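Local coordinates for protein Rubredoxin\:oxygen oxidoreductase (Desulfovibrio gigas, PDB 1E5D) that catalyses the four-electron reduction of one oxygen molecule to two water molecules, using a diiron centre and FMN, at residues A[32-40]-A[49-59]; A[132-140]-A[151-159]. One frame throughout, in Å; residues are numbered along the deposited sequence.

Interaction 1 (A[32-40]-A[49-59]); sequences GTTYNAYLV and DTVKAEYKGEL
Tyr35 carries most of the contact from strand 33-40, meeting Val51, Lys52 and Tyr55. Its CG stands anti to the carbonyl carbon (chi1 -61°), and the ring runs out toward Lys52 and Tyr55. Lys52 lies over one face of this ring, with its CB 4.3 Å above the plane and over the centre. Beyond CG the lysine chain is extended, so its methylenes continue past the phenol end, where Lys52 CE comes 3.8 Å from Tyr35 OH. Tyr55 meets the same ring differently. The two rings touch rim to rim, Tyr35 CD2 to Tyr55 CD2 at 3.8 Å, with planes 32° apart, and neither lies over the face of the other. Nearer the backbone, Val51 CG1 packs on Tyr35 CB at 3.7 Å.

Further along, Ala37 CB receives a single methyl, CD1 of Leu59, at 3.9 Å; Leu59 belongs to helix 56-64. Asp49 lays its CB against Ala37 CA. Its OD2 reaches the edge of the Tyr38 ring in plane, 3.8 Å from Tyr38 CD1, with the carboxylate turned 81° from the ring. The same OD2 lies 3.2 Å from Asn36 O, which is a meeting of two acceptors and not a bond. It is also close to the carboxylate of Asp225, so one of these acids may be shifted toward its protonated form. Asp49 OD1 is bound by Gln78, and Tyr38 OH by the carbonyl of Pro224.

The side chain of Tyr35 also lies beside Asp83 and His226 of the diiron site, and its OH is hydrogen-bonded to His24 of the oxygen pocket. The contact is mainly apolar, with Tyr35 OH, Tyr38 OH and Asp49 OD1 satisfied elsewhere. The geometry is consistent with a second-shell position for Tyr35, its ring flanked by Lys52 and Tyr55.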
ATOM      1  N   GLY A  32      19.358   5.159  -8.179  1.00 15.17           N
ATOM      2  CA  GLY A  32      20.139   5.886  -7.187  1.00 12.98           C
ATOM      3  C   GLY A  32      19.834   7.368  -7.306  1.00 16.06           C
ATOM      4  O   GLY A  32      18.839   7.758  -7.906  1.00 18.58           O
ATOM      5  N   THR A  33      20.691   8.192  -6.732  1.00 16.33           N
ATOM      6  CA  THR A  33      20.497   9.632  -6.804  1.00 13.47           C
ATOM      7  C   THR A  33      21.787  10.310  -6.366  1.00 13.63           C
ATOM      8  O   THR A  33      22.790   9.688  -6.009  1.00 17.48           O
ATOM      9  CB  THR A  33      19.308  10.069  -5.941  1.00 18.62           C
ATOM     10  OG1 THR A  33      19.090  11.481  -6.044  1.00 10.76           O
ATOM     11  CG2 THR A  33      19.598   9.808  -4.464  1.00 23.08           C
ATOM     12  N   THR A  34      21.785  11.639  -6.402  1.00  8.39           N
ATOM     13  CA  THR A  34      22.943  12.363  -5.908  1.00 13.82           C
ATOM     14  C   THR A  34      22.458  13.518  -5.035  1.00 14.18           C
ATOM     15  O   THR A  34      21.294  13.908  -5.022  1.00 22.39           O
ATOM     16  CB  THR A  34      23.857  12.934  -7.008  1.00 10.94           C
ATOM     17  OG1 THR A  34      23.259  14.107  -7.593  1.00 14.18           O
ATOM     18  CG2 THR A  34      24.052  11.928  -8.129  1.00  3.73           C
ATOM     19  N   TYR A  35      23.416  14.068  -4.303  1.00 16.65           N
ATOM     20  CA  TYR A  35      23.131  15.283  -3.541  1.00 17.37           C
ATOM     21  C   TYR A  35      24.152  16.318  -3.995  1.00 20.15           C
ATOM     22  O   TYR A  35      25.342  16.159  -3.715  1.00 24.80           O
ATOM     23  CB  TYR A  35      23.162  14.955  -2.050  1.00 14.91           C
ATOM     24  CG  TYR A  35      22.094  13.923  -1.727  1.00 15.12           C
ATOM     25  CD1 TYR A  35      20.763  14.325  -1.685  1.00 16.19           C
ATOM     26  CD2 TYR A  35      22.404  12.593  -1.493  1.00 10.27           C
ATOM     27  CE1 TYR A  35      19.759  13.424  -1.405  1.00 16.32           C
ATOM     28  CE2 TYR A  35      21.402  11.683  -1.207  1.00 11.64           C
ATOM     29  CZ  TYR A  35      20.092  12.104  -1.165  1.00 20.99           C
ATOM     30  OH  TYR A  35      19.077  11.219  -0.881  1.00 26.76           O
ATOM     31  N   ASN A  36      23.654  17.311  -4.710  1.00 15.68           N
ATOM     32  CA  ASN A  36      24.451  18.314  -5.387  1.00 13.39           C
ATOM     33  C   ASN A  36      24.450  19.636  -4.635  1.00 15.82           C
ATOM     34  O   ASN A  36      23.414  20.197  -4.311  1.00 16.94           O
ATOM     35  CB  ASN A  36      23.937  18.545  -6.813  1.00 13.52           C
ATOM     36  CG  ASN A  36      23.986  17.283  -7.655  1.00 16.83           C
ATOM     37  OD1 ASN A  36      24.726  16.353  -7.352  1.00 21.62           O
ATOM     38  ND2 ASN A  36      23.193  17.251  -8.722  1.00 15.54           N
ATOM     39  N   ALA A  37      25.653  20.118  -4.372  1.00 16.70           N
ATOM     40  CA  ALA A  37      25.887  21.447  -3.832  1.00 16.24           C
ATOM     41  C   ALA A  37      26.892  22.120  -4.764  1.00 19.25           C
ATOM     42  O   ALA A  37      27.647  21.435  -5.463  1.00 12.22           O
ATOM     43  CB  ALA A  37      26.371  21.406  -2.401  1.00  7.47           C
ATOM     44  N   TYR A  38      26.870  23.449  -4.788  1.00 20.06           N
ATOM     45  CA  TYR A  38      27.769  24.150  -5.704  1.00 15.16           C
ATOM     46  C   TYR A  38      28.572  25.209  -4.962  1.00 19.54           C
ATOM     47  O   TYR A  38      28.032  26.114  -4.327  1.00 17.48           O
ATOM     48  CB  TYR A  38      26.973  24.742  -6.876  1.00 11.95           C
ATOM     49  CG  TYR A  38      26.257  23.629  -7.622  1.00 18.53           C
ATOM     50  CD1 TYR A  38      24.988  23.239  -7.210  1.00 16.87           C
ATOM     51  CD2 TYR A  38      26.832  22.972  -8.697  1.00 18.22           C
ATOM     52  CE1 TYR A  38      24.316  22.226  -7.864  1.00 15.04           C
ATOM     53  CE2 TYR A  38      26.160  21.953  -9.359  1.00 15.14           C
ATOM     54  CZ  TYR A  38      24.903  21.589  -8.934  1.00 13.42           C
ATOM     55  OH  TYR A  38      24.202  20.588  -9.562  1.00 17.60           O
ATOM     56  N   LEU A  39      29.881  25.039  -5.067  1.00 21.46           N
ATOM     57  CA  LEU A  39      30.881  25.943  -4.534  1.00 22.77           C
ATOM     58  C   LEU A  39      31.272  26.986  -5.579  1.00 25.54           C
ATOM     59  O   LEU A  39      31.766  26.632  -6.652  1.00 22.08           O
ATOM     60  CB  LEU A  39      32.113  25.145  -4.108  1.00 16.15           C
ATOM     61  CG  LEU A  39      33.216  25.954  -3.430  1.00 20.99           C
ATOM     62  CD1 LEU A  39      32.702  26.527  -2.118  1.00 16.69           C
ATOM     63  CD2 LEU A  39      34.460  25.107  -3.220  1.00 25.90           C
ATOM     64  N   VAL A  40      31.044  28.256  -5.275  1.00 24.21           N
ATOM     65  CA  VAL A  40      31.425  29.335  -6.178  1.00 25.90           C
ATOM     66  C   VAL A  40      32.539  30.195  -5.583  1.00 27.10           C
ATOM     67  O   VAL A  40      32.362  30.876  -4.570  1.00 30.38           O
ATOM     68  CB  VAL A  40      30.225  30.234  -6.528  1.00 25.53           C
ATOM     69  CG1 VAL A  40      30.668  31.345  -7.467  1.00 40.33           C
ATOM     70  CG2 VAL A  40      29.105  29.410  -7.137  1.00 21.06           C
ATOM     71  N   ASP A  49      23.236  25.303  -1.664  0.77 13.83           N
ATOM     72  CA  ASP A  49      22.677  24.033  -1.221  0.77  9.41           C
ATOM     73  C   ASP A  49      23.579  23.420  -0.142  0.77 14.81           C
ATOM     74  O   ASP A  49      24.574  24.026   0.252  0.77 20.42           O
ATOM     75  CB  ASP A  49      22.526  23.041  -2.368  0.77 15.54           C
ATOM     76  CG  ASP A  49      21.916  23.617  -3.630  0.77 23.36           C
ATOM     77  OD1 ASP A  49      21.170  24.614  -3.496  0.77 23.81           O
ATOM     78  OD2 ASP A  49      22.158  23.083  -4.741  0.77 10.58           O
ATOM     79  N   THR A  50      23.234  22.228   0.289  1.00 16.74           N
ATOM     80  CA  THR A  50      23.952  21.432   1.326  1.00 13.41           C
ATOM     81  C   THR A  50      23.766  19.980   0.959  1.00 18.58           C
ATOM     82  O   THR A  50      23.438  19.742  -0.227  1.00 26.56           O
ATOM     83  CB  THR A  50      23.448  21.946   2.673  1.00 16.85           C
ATOM     84  OG1 THR A  50      24.590  22.567   3.309  1.00 39.64           O
ATOM     85  CG2 THR A  50      22.929  20.945   3.677  1.00  4.96           C
ATOM     86  N   VAL A  51      23.930  18.930   1.737  1.00 22.36           N
ATOM     87  CA  VAL A  51      23.497  17.587   1.355  1.00 15.65           C
ATOM     88  C   VAL A  51      22.734  16.915   2.489  1.00 13.70           C
ATOM     89  O   VAL A  51      22.541  17.481   3.566  1.00 12.06           O
ATOM     90  CB  VAL A  51      24.699  16.715   0.955  1.00 17.85           C
ATOM     91  CG1 VAL A  51      25.359  17.291  -0.287  1.00 21.01           C
ATOM     92  CG2 VAL A  51      25.693  16.630   2.099  1.00 16.42           C
ATOM     93  N   LYS A  52      22.284  15.688   2.255  1.00  9.60           N
ATOM     94  CA  LYS A  52      21.702  14.868   3.322  1.00 13.51           C
ATOM     95  C   LYS A  52      22.693  14.848   4.481  1.00 14.96           C
ATOM     96  O   LYS A  52      23.894  14.796   4.196  1.00 17.54           O
ATOM     97  CB  LYS A  52      21.432  13.465   2.818  1.00 13.03           C
ATOM     98  CG  LYS A  52      20.007  12.957   2.801  1.00  9.76           C
ATOM     99  CD  LYS A  52      20.045  11.436   2.865  1.00 21.65           C
ATOM    100  CE  LYS A  52      18.667  10.806   2.898  1.00 35.09           C
ATOM    101  NZ  LYS A  52      18.741   9.314   2.943  1.00 51.43           N
ATOM    102  N   ALA A  53      22.248  14.908   5.721  1.00 15.68           N
ATOM    103  CA  ALA A  53      23.154  15.010   6.861  1.00 20.07           C
ATOM    104  C   ALA A  53      24.269  13.970   6.836  1.00 22.46           C
ATOM    105  O   ALA A  53      25.406  14.274   7.191  1.00 24.93           O
ATOM    106  CB  ALA A  53      22.389  14.886   8.173  1.00  7.79           C
ATOM    107  N   GLU A  54      23.941  12.758   6.407  1.00 23.75           N
ATOM    108  CA  GLU A  54      24.859  11.629   6.470  1.00 27.67           C
ATOM    109  C   GLU A  54      26.015  11.789   5.484  1.00 26.23           C
ATOM    110  O   GLU A  54      26.949  10.986   5.517  1.00 38.21           O
ATOM    111  CB  GLU A  54      24.168  10.287   6.216  1.00 24.23           C
ATOM    112  CG  GLU A  54      22.773  10.368   5.632  1.00 40.51           C
ATOM    113  CD  GLU A  54      21.719  10.767   6.649  1.00 49.14           C
ATOM    114  OE1 GLU A  54      21.267   9.907   7.430  1.00 75.31           O
ATOM    115  OE2 GLU A  54      21.339  11.958   6.673  1.00 49.68           O
ATOM    116  N   TYR A  55      25.938  12.805   4.635  1.00 23.83           N
ATOM    117  CA  TYR A  55      26.997  13.005   3.654  1.00 25.07           C
ATOM    118  C   TYR A  55      27.773  14.294   3.894  1.00 21.30           C
ATOM    119  O   TYR A  55      28.530  14.697   3.011  1.00 25.76           O
ATOM    120  CB  TYR A  55      26.418  13.007   2.237  1.00 23.74           C
ATOM    121  CG  TYR A  55      25.972  11.639   1.776  1.00 22.88           C
ATOM    122  CD1 TYR A  55      26.856  10.568   1.733  1.00 22.84           C
ATOM    123  CD2 TYR A  55      24.657  11.425   1.381  1.00 24.61           C
ATOM    124  CE1 TYR A  55      26.432   9.322   1.309  1.00 23.40           C
ATOM    125  CE2 TYR A  55      24.227  10.178   0.955  1.00 25.19           C
ATOM    126  CZ  TYR A  55      25.122   9.133   0.923  1.00 23.48           C
ATOM    127  OH  TYR A  55      24.704   7.896   0.499  1.00 34.05           O
ATOM    128  N   LYS A  56      27.598  14.920   5.050  1.00 18.89           N
ATOM    129  CA  LYS A  56      28.344  16.135   5.378  1.00 23.38           C
ATOM    130  C   LYS A  56      29.834  15.921   5.156  1.00 23.75           C
ATOM    131  O   LYS A  56      30.540  16.757   4.594  1.00 24.56           O
ATOM    132  CB  LYS A  56      28.060  16.555   6.817  1.00 27.19           C
ATOM    133  CG  LYS A  56      28.478  15.505   7.833  1.00 42.86           C
ATOM    134  CD  LYS A  56      28.510  16.069   9.242  1.00 60.83           C
ATOM    135  CE  LYS A  56      27.173  15.874   9.943  1.00 68.30           C
ATOM    136  NZ  LYS A  56      26.320  17.089   9.837  1.00 82.68           N
ATOM    137  N   GLY A  57      30.350  14.765   5.558  1.00 24.06           N
ATOM    138  CA  GLY A  57      31.755  14.466   5.336  1.00 24.08           C
ATOM    139  C   GLY A  57      32.159  14.495   3.879  1.00 29.29           C
ATOM    140  O   GLY A  57      33.133  15.154   3.509  1.00 28.96           O
ATOM    141  N   GLU A  58      31.431  13.781   3.012  1.00 26.43           N
ATOM    142  CA  GLU A  58      31.819  13.814   1.605  1.00 25.87           C
ATOM    143  C   GLU A  58      31.738  15.239   1.071  1.00 23.09           C
ATOM    144  O   GLU A  58      32.517  15.630   0.209  1.00 23.30           O
ATOM    145  CB  GLU A  58      30.936  12.916   0.749  1.00 33.56           C
ATOM    146  CG  GLU A  58      30.911  11.457   1.153  1.00 45.08           C
ATOM    147  CD  GLU A  58      30.708  10.551  -0.050  1.00 52.49           C
ATOM    148  OE1 GLU A  58      30.407  11.081  -1.142  1.00 54.24           O
ATOM    149  OE2 GLU A  58      30.850   9.320   0.121  1.00 79.51           O
ATOM    150  N   LEU A  59      30.779  16.005   1.585  1.00 18.59           N
ATOM    151  CA  LEU A  59      30.636  17.381   1.114  1.00 22.97           C
ATOM    152  C   LEU A  59      31.856  18.195   1.520  1.00 25.14           C
ATOM    153  O   LEU A  59      32.461  18.880   0.698  1.00 22.32           O
ATOM    154  CB  LEU A  59      29.346  18.008   1.642  1.00 13.41           C
ATOM    155  CG  LEU A  59      29.138  19.501   1.400  1.00  9.85           C
ATOM    156  CD1 LEU A  59      29.089  19.820  -0.090  1.00 14.79           C
ATOM    157  CD2 LEU A  59      27.867  19.984   2.077  1.00 13.52           C
TER

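Interaction 2 (A[132-140]-A[151-159])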
ATOM      1  N   LEU A 132      29.025  39.040  -5.006  1.00 28.70           N
ATOM      2  CA  LEU A 132      29.835  38.032  -4.314  1.00 37.92           C
ATOM      3  C   LEU A 132      31.313  38.408  -4.444  1.00 38.51           C
ATOM      4  O   LEU A 132      32.197  37.733  -3.930  1.00 36.33           O
ATOM      5  CB  LEU A 132      29.562  36.637  -4.858  1.00 37.48           C
ATOM      6  CG  LEU A 132      28.272  35.933  -4.451  1.00 31.58           C
ATOM      7  CD1 LEU A 132      27.053  36.827  -4.567  1.00 44.46           C
ATOM      8  CD2 LEU A 132      28.060  34.696  -5.321  1.00 27.68           C
ATOM      9  N   GLY A 133      31.511  39.512  -5.143  1.00 36.25           N
ATOM     10  CA  GLY A 133      32.779  40.093  -5.520  1.00 32.97           C
ATOM     11  C   GLY A 133      32.787  40.387  -7.012  1.00 33.60           C
ATOM     12  O   GLY A 133      32.078  41.272  -7.494  1.00 30.59           O
ATOM     13  N   LYS A 134      33.574  39.624  -7.769  1.00 33.31           N
ATOM     14  CA  LYS A 134      33.545  39.793  -9.222  1.00 29.98           C
ATOM     15  C   LYS A 134      32.205  39.339  -9.781  1.00 35.53           C
ATOM     16  O   LYS A 134      31.654  39.932 -10.713  1.00 47.97           O
ATOM     17  CB  LYS A 134      34.710  39.043  -9.870  1.00 29.40           C
ATOM     18  CG  LYS A 134      34.278  37.954 -10.833  1.00 36.76           C
ATOM     19  CD  LYS A 134      35.433  37.080 -11.283  1.00 48.13           C
ATOM     20  CE  LYS A 134      35.531  37.012 -12.798  1.00 57.97           C
ATOM     21  NZ  LYS A 134      34.488  36.141 -13.407  1.00 74.09           N
ATOM     22  N   ARG A 135      31.615  38.268  -9.236  1.00 35.79           N
ATOM     23  CA  ARG A 135      30.330  37.842  -9.801  1.00 30.09           C
ATOM     24  C   ARG A 135      29.175  38.455  -9.035  1.00 33.20           C
ATOM     25  O   ARG A 135      29.338  38.888  -7.896  1.00 32.83           O
ATOM     26  CB  ARG A 135      30.219  36.314  -9.802  1.00 25.81           C
ATOM     27  CG  ARG A 135      31.123  35.675 -10.841  1.00 30.54           C
ATOM     28  CD  ARG A 135      31.273  34.178 -10.693  1.00 29.88           C
ATOM     29  NE  ARG A 135      32.607  33.779 -10.238  1.00 33.36           N
ATOM     30  CZ  ARG A 135      33.467  33.136 -11.022  1.00 41.41           C
ATOM     31  NH1 ARG A 135      33.104  32.852 -12.268  1.00 65.01           N
ATOM     32  NH2 ARG A 135      34.669  32.779 -10.597  1.00 39.07           N
ATOM     33  N   THR A 136      27.996  38.485  -9.649  1.00 37.49           N
ATOM     34  CA  THR A 136      26.804  38.882  -8.885  1.00 41.70           C
ATOM     35  C   THR A 136      25.660  37.919  -9.182  1.00 40.37           C
ATOM     36  O   THR A 136      25.300  37.644 -10.327  1.00 38.17           O
ATOM     37  CB  THR A 136      26.435  40.354  -9.135  1.00 45.15           C
ATOM     38  OG1 THR A 136      25.082  40.475  -9.580  1.00 43.82           O
ATOM     39  CG2 THR A 136      27.314  40.951 -10.229  1.00 67.79           C
ATOM     40  N   VAL A 137      25.073  37.354  -8.126  1.00 33.76           N
ATOM     41  CA  VAL A 137      24.028  36.349  -8.312  1.00 26.04           C
ATOM     42  C   VAL A 137      22.650  36.954  -8.119  1.00 27.42           C
ATOM     43  O   VAL A 137      22.474  37.897  -7.344  1.00 30.76           O
ATOM     44  CB  VAL A 137      24.235  35.160  -7.354  1.00 18.72           C
ATOM     45  CG1 VAL A 137      24.287  35.631  -5.911  1.00 15.35           C
ATOM     46  CG2 VAL A 137      23.138  34.126  -7.551  1.00 25.22           C
ATOM     47  N   THR A 138      21.656  36.416  -8.826  1.00 27.39           N
ATOM     48  CA  THR A 138      20.293  36.933  -8.693  1.00 27.60           C
ATOM     49  C   THR A 138      19.321  35.860  -8.220  1.00 28.16           C
ATOM     50  O   THR A 138      19.338  34.724  -8.698  1.00 30.89           O
ATOM     51  CB  THR A 138      19.823  37.524 -10.032  1.00 33.14           C
ATOM     52  OG1 THR A 138      20.685  38.622 -10.358  1.00 39.34           O
ATOM     53  CG2 THR A 138      18.409  38.065  -9.912  1.00 29.55           C
ATOM     54  N   PHE A 139      18.462  36.208  -7.262  1.00 24.33           N
ATOM     55  CA  PHE A 139      17.577  35.229  -6.650  1.00 20.93           C
ATOM     56  C   PHE A 139      16.149  35.304  -7.170  1.00 24.90           C
ATOM     57  O   PHE A 139      15.537  36.371  -7.168  1.00 34.06           O
ATOM     58  CB  PHE A 139      17.533  35.413  -5.124  1.00 19.03           C
ATOM     59  CG  PHE A 139      18.893  35.235  -4.472  1.00 23.82           C
ATOM     60  CD1 PHE A 139      19.600  34.060  -4.643  1.00 24.50           C
ATOM     61  CD2 PHE A 139      19.445  36.241  -3.703  1.00 21.63           C
ATOM     62  CE1 PHE A 139      20.839  33.886  -4.051  1.00 22.96           C
ATOM     63  CE2 PHE A 139      20.683  36.073  -3.113  1.00 24.74           C
ATOM     64  CZ  PHE A 139      21.384  34.899  -3.292  1.00 23.41           C
ATOM     65  N   TYR A 140      15.626  34.148  -7.590  1.00 24.59           N
ATOM     66  CA  TYR A 140      14.225  34.105  -8.003  1.00 25.72           C
ATOM     67  C   TYR A 140      13.441  33.145  -7.116  1.00 27.80           C
ATOM     68  O   TYR A 140      13.937  32.097  -6.700  1.00 31.28           O
ATOM     69  CB  TYR A 140      14.094  33.726  -9.482  1.00 25.42           C
ATOM     70  CG  TYR A 140      14.651  34.797 -10.392  1.00 30.29           C
ATOM     71  CD1 TYR A 140      14.029  36.038 -10.485  1.00 29.56           C
ATOM     72  CD2 TYR A 140      15.794  34.573 -11.145  1.00 36.02           C
ATOM     73  CE1 TYR A 140      14.530  37.026 -11.312  1.00 27.78           C
ATOM     74  CE2 TYR A 140      16.302  35.557 -11.973  1.00 37.72           C
ATOM     75  CZ  TYR A 140      15.666  36.777 -12.050  1.00 35.86           C
ATOM     76  OH  TYR A 140      16.179  37.751 -12.877  1.00 58.12           O
ATOM     77  N   MET A 151      13.432  28.510  -4.008  1.00 23.66           N
ATOM     78  CA  MET A 151      13.918  29.620  -4.804  1.00 25.52           C
ATOM     79  C   MET A 151      15.119  29.169  -5.623  1.00 25.34           C
ATOM     80  O   MET A 151      15.757  28.178  -5.276  1.00 23.55           O
ATOM     81  CB  MET A 151      14.313  30.808  -3.929  1.00 23.91           C
ATOM     82  CG  MET A 151      15.742  30.679  -3.426  1.00 28.86           C
ATOM     83  SD  MET A 151      16.265  32.114  -2.470  1.00 33.23           S
ATOM     84  CE  MET A 151      17.739  31.460  -1.698  1.00 16.93           C
ATOM     85  N   VAL A 152      15.429  29.876  -6.706  1.00 25.22           N
ATOM     86  CA  VAL A 152      16.570  29.437  -7.516  1.00 20.18           C
ATOM     87  C   VAL A 152      17.576  30.569  -7.652  1.00 27.78           C
ATOM     88  O   VAL A 152      17.261  31.722  -7.342  1.00 32.65           O
ATOM     89  CB  VAL A 152      16.101  28.932  -8.888  1.00 23.01           C
ATOM     90  CG1 VAL A 152      14.988  27.902  -8.710  1.00 15.85           C
ATOM     91  CG2 VAL A 152      15.617  30.081  -9.760  1.00 20.61           C
ATOM     92  N   SER A 153      18.788  30.249  -8.105  1.00 23.86           N
ATOM     93  CA  SER A 153      19.838  31.258  -8.180  1.00 14.21           C
ATOM     94  C   SER A 153      20.383  31.385  -9.594  1.00 14.18           C
ATOM     95  O   SER A 153      20.698  30.399 -10.244  1.00 24.74           O
ATOM     96  CB  SER A 153      20.993  30.949  -7.228  1.00 12.76           C
ATOM     97  OG  SER A 153      20.633  31.293  -5.904  1.00 23.44           O
ATOM     98  N   TRP A 154      20.476  32.631 -10.026  1.00 16.50           N
ATOM     99  CA  TRP A 154      20.876  32.936 -11.388  1.00 22.91           C
ATOM    100  C   TRP A 154      22.165  33.749 -11.438  1.00 23.60           C
ATOM    101  O   TRP A 154      22.279  34.797 -10.803  1.00 22.09           O
ATOM    102  CB  TRP A 154      19.758  33.721 -12.068  1.00 28.48           C
ATOM    103  CG  TRP A 154      19.992  34.089 -13.496  1.00 31.53           C
ATOM    104  CD1 TRP A 154      19.867  35.330 -14.058  1.00 26.85           C
ATOM    105  CD2 TRP A 154      20.392  33.205 -14.552  1.00 32.42           C
ATOM    106  NE1 TRP A 154      20.167  35.272 -15.396  1.00 28.57           N
ATOM    107  CE2 TRP A 154      20.492  33.981 -15.726  1.00 32.29           C
ATOM    108  CE3 TRP A 154      20.676  31.837 -14.618  1.00 37.16           C
ATOM    109  CZ2 TRP A 154      20.862  33.423 -16.950  1.00 35.99           C
ATOM    110  CZ3 TRP A 154      21.044  31.289 -15.836  1.00 40.69           C
ATOM    111  CH2 TRP A 154      21.135  32.082 -16.989  1.00 39.36           C
ATOM    112  N   PHE A 155      23.101  33.225 -12.205  1.00 23.74           N
ATOM    113  CA  PHE A 155      24.305  33.917 -12.642  1.00 21.38           C
ATOM    114  C   PHE A 155      24.081  34.344 -14.097  1.00 22.08           C
ATOM    115  O   PHE A 155      24.304  33.567 -15.025  1.00 17.88           O
ATOM    116  CB  PHE A 155      25.543  33.039 -12.489  1.00 24.88           C
ATOM    117  CG  PHE A 155      26.006  32.947 -11.040  1.00 31.71           C
ATOM    118  CD1 PHE A 155      26.854  33.896 -10.496  1.00 32.48           C
ATOM    119  CD2 PHE A 155      25.579  31.905 -10.233  1.00 34.59           C
ATOM    120  CE1 PHE A 155      27.268  33.831  -9.181  1.00 29.21           C
ATOM    121  CE2 PHE A 155      25.992  31.827  -8.916  1.00 33.30           C
ATOM    122  CZ  PHE A 155      26.830  32.792  -8.388  1.00 31.92           C
ATOM    123  N   ALA A 156      23.607  35.574 -14.244  1.00 25.89           N
ATOM    124  CA  ALA A 156      23.250  36.122 -15.548  1.00 31.02           C
ATOM    125  C   ALA A 156      24.453  36.162 -16.475  1.00 32.33           C
ATOM    126  O   ALA A 156      24.393  35.786 -17.646  1.00 41.87           O
ATOM    127  CB  ALA A 156      22.648  37.511 -15.395  1.00 15.10           C
ATOM    128  N   ASP A 157      25.596  36.620 -15.965  1.00 39.87           N
ATOM    129  CA  ASP A 157      26.754  36.647 -16.865  1.00 49.88           C
ATOM    130  C   ASP A 157      27.227  35.244 -17.203  1.00 42.94           C
ATOM    131  O   ASP A 157      27.392  34.922 -18.380  1.00 48.27           O
ATOM    132  CB  ASP A 157      27.858  37.507 -16.241  1.00 63.57           C
ATOM    133  CG  ASP A 157      27.447  38.974 -16.275  1.00 79.36           C
ATOM    134  OD1 ASP A 157      27.252  39.508 -17.389  1.00 86.00           O
ATOM    135  OD2 ASP A 157      27.314  39.569 -15.184  1.00114.15           O
ATOM    136  N   GLU A 158      27.441  34.388 -16.208  1.00 38.80           N
ATOM    137  CA  GLU A 158      27.883  33.028 -16.486  1.00 31.71           C
ATOM    138  C   GLU A 158      26.771  32.162 -17.069  1.00 30.51           C
ATOM    139  O   GLU A 158      27.056  31.072 -17.571  1.00 31.71           O
ATOM    140  CB  GLU A 158      28.420  32.370 -15.213  1.00 30.00           C
ATOM    141  CG  GLU A 158      29.859  32.781 -14.924  1.00 37.75           C
ATOM    142  CD  GLU A 158      29.926  33.978 -13.992  1.00 43.56           C
ATOM    143  OE1 GLU A 158      28.860  34.535 -13.649  1.00 36.27           O
ATOM    144  OE2 GLU A 158      31.058  34.349 -13.613  1.00 68.28           O
ATOM    145  N   LYS A 159      25.540  32.649 -16.993  1.00 29.74           N
ATOM    146  CA  LYS A 159      24.385  31.921 -17.510  1.00 40.03           C
ATOM    147  C   LYS A 159      24.264  30.558 -16.830  1.00 34.21           C
ATOM    148  O   LYS A 159      24.068  29.529 -17.464  1.00 35.06           O
ATOM    149  CB  LYS A 159      24.470  31.776 -19.031  1.00 44.96           C
ATOM    150  CG  LYS A 159      24.301  33.112 -19.748  1.00 48.61           C
ATOM    151  CD  LYS A 159      23.941  32.918 -21.209  1.00 61.16           C
ATOM    152  CE  LYS A 159      24.916  33.647 -22.122  1.00 66.18           C
ATOM    153  NZ  LYS A 159      25.591  32.707 -23.061  1.00 61.93           N
TER
HETATM  154  O   HOH W   1      22.917  37.813 -12.014  1.00 41.23           O
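One carboxylate oxygen, Glu158 OE2, gathers two basic side chains beyond the end of a paired strand. Arg135 NH1 donates to it at 2.9 Å, but the nitrogen sits above the carboxylate plane, 40° out of it. A single N-H is used, and the guanidinium and carboxylate planes are 37° apart, so the pair is neither two-pronged nor flat. A bend at chi3 of Arg135 brings NH1 round to the acid. Lys134 NZ adds only a long salt bridge to the same oxygen, at 3.9 Å.

The Phe155 ring turns back onto segment 132-140. Val137 CB makes a CH-pi contact over one face of its ring, offset toward the rim. Leu132 CD2 and Arg135 CB meet the ring at its edge. Farther along, Ser153 OG lies in the plane of the Phe139 ring at its edge, 3.2 Å from Phe139 CE1; this hydroxyl is hydrogen-bonded to Gln78. Met151 SD stands obliquely to the Phe139 ring in a Met-aromatic contact. Beside Thr138, the Tyr140 ring sets its edge against Trp154 CB.

The backbones are joined by two hydrogen-bonded pairs, Thr138 with Trp154 and Tyr140 with Val152, and Phe139 with Ser153 is the non-hydrogen-bonded pair between them. Thr138 N to Trp154 O is 2.6 Å. Where the regular pairing stops, a water accepts from Ala156 N, donates to Thr136 O and, weakly, to Trp154 O, and is hydrogen-bonded to Thr138 OG1. Strands 136-141 and 151-155 thus form an antiparallel beta hairpin in the second, mixed sheet of the metallo-beta-lactamase fold.

In the fold
Interaction 1 is buried and lies next to the diiron site; interaction 2 is partly buried, with its salt bridges toward the surface. They belong to different sheets of the same lactamase-like domain. In interaction 1 a strand packs against a loop and the start of a helix through side chains. In interaction 2 two neighbouring strands are joined by their backbones, and charge appears beyond their ends. The centres are 20 Å apart, but the contacts touch where Val40 CG1 packs at 4.2 Å on both Arg135 NE and Phe155 CZ. Gln78 also connects them, since it binds Asp49 in interaction 1 and Ser153 in interaction 2.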